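Local coordinates for meso-diaminopimelate dehydrogenase (Clostridium tetani, PDB 3WGQ), which catalyses the reversible, NADP-dependent oxidative deamination of meso-diaminopimelate at its D-amino centre, at the interface of chains A and B. Sequence-based numbering; all coordinates share one arbitrary frame. Chains: chain A/B, Meso-diaminopimelate dehydrogenase.

The interface of chains A and B. Residues chain A 25-26, 289; chain B 137, 140-141, 260.
A:Gln25, in the loop between helix 14-23 and strand 29-36 of the Rossmann-type nucleotide-binding half, meets chain B where the partner's backbone leaves helix 123-138, at B:Pro140 and B:Lys141 just ahead of strand 142-148, and at B:Gln260 in the turn between strands 249-259 and 263-273. The patch belongs to a two-fold symmetric dimer interface, so it recurs with the chains exchanged.

A:Gln25 does most of the touching. Its CG is anti to the carbonyl carbon (chi1 -65°), and the chain then runs out extended, which carries the amide between B:Lys141 and B:Gln260. The amide carbon CD lies 3.5 Å from CG of B:Lys141, whose chain bends at chi2 (-60°) and then runs out straight, bringing CE to 3.7 Å from the A:Gln25 carbonyl O. On the B:Gln260 side the two glutamine chains run antiparallel alongside each other, CG to CG at 3.4 Å; their amide planes are turned 46° apart and do not stack. B:Pro140 meets A:Gln25 at about a right angle, the ring CG resting 3.9 Å from CB.

No direct polar bond crosses here. A water instead bridges the chains: it sits 3.1 Å from OE1 of A:Gln25 and takes the backbone N-H of B:Lys141 at 2.9 Å, while also lying within bonding distance of that residue's carbonyl O. This ties the glutamine amide oxygen to main chain of the partner.

Behind this contact, A:Asn26 is held within its own chain. NH1 and NH2 of A:Arg289, from helix 276-296, both donate to its OD1, each at 3.0 Å, tilted to one side of the amide plane, while OD1 lies in the guanidinium plane. That double grip probably steadies the loop carrying A:Gln25. The guanidinium only approaches chain B, with NH2 4.1 Å from the B:Ser137 carbonyl O.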
# COMPACT_ATOMS: atom_id res chain seq x y z
N GLN A 25 9.52 -7.57 -19.42
CA GLN A 25 8.54 -6.49 -19.35
C GLN A 25 9.19 -5.20 -18.85
O GLN A 25 8.52 -4.19 -18.65
CB GLN A 25 7.39 -6.86 -18.40
CG GLN A 25 6.52 -8.03 -18.85
CD GLN A 25 5.28 -8.20 -17.98
OE1 GLN A 25 5.36 -8.20 -16.76
NE2 GLN A 25 4.13 -8.36 -18.63
N ASN A 26 10.51 -5.23 -18.66
CA ASN A 26 11.26 -4.07 -18.18
C ASN A 26 12.41 -3.71 -19.11
O ASN A 26 13.43 -4.40 -19.15
CB ASN A 26 11.81 -4.36 -16.78
CG ASN A 26 10.71 -4.52 -15.75
OD1 ASN A 26 10.35 -3.57 -15.06
ND2 ASN A 26 10.17 -5.73 -15.64
N ARG A 289 15.45 -3.11 -9.17
CA ARG A 289 15.71 -1.79 -9.72
C ARG A 289 16.09 -0.87 -8.56
O ARG A 289 17.08 -0.14 -8.62
CB ARG A 289 14.47 -1.27 -10.47
CG ARG A 289 14.61 0.12 -11.11
CD ARG A 289 13.76 0.19 -12.40
NE ARG A 289 12.47 -0.43 -12.18
CZ ARG A 289 11.83 -1.21 -13.05
NH1 ARG A 289 12.35 -1.48 -14.23
NH2 ARG A 289 10.66 -1.73 -12.70
N SER B 137 4.61 -0.04 -10.94
CA SER B 137 6.00 -0.48 -10.76
C SER B 137 6.07 -2.01 -10.69
O SER B 137 6.93 -2.63 -11.31
CB SER B 137 6.58 0.11 -9.47
OG SER B 137 6.78 1.50 -9.61
N PRO B 140 4.24 -3.43 -14.61
CA PRO B 140 4.50 -2.47 -15.69
C PRO B 140 3.58 -2.60 -16.90
O PRO B 140 3.35 -1.63 -17.62
CB PRO B 140 5.96 -2.74 -16.04
CG PRO B 140 6.09 -4.21 -15.77
CD PRO B 140 5.38 -4.36 -14.45
N LYS B 141 3.05 -3.80 -17.12
CA LYS B 141 2.14 -4.02 -18.23
C LYS B 141 0.74 -4.17 -17.63
O LYS B 141 0.42 -5.17 -17.00
CB LYS B 141 2.52 -5.30 -18.98
CG LYS B 141 3.95 -5.33 -19.51
CD LYS B 141 4.22 -4.19 -20.47
CE LYS B 141 5.63 -4.27 -21.03
NZ LYS B 141 5.95 -3.10 -21.90
N GLN B 260 3.94 -11.81 -18.25
CA GLN B 260 4.33 -12.31 -19.56
C GLN B 260 3.66 -13.66 -19.72
O GLN B 260 4.06 -14.64 -19.09
CB GLN B 260 5.85 -12.46 -19.65
CG GLN B 260 6.58 -11.21 -20.12
CD GLN B 260 6.25 -10.86 -21.57
OE1 GLN B 260 6.80 -9.90 -22.12
NE2 GLN B 260 5.37 -11.63 -22.19
O HOH W 1 3.05 -6.40 -15.85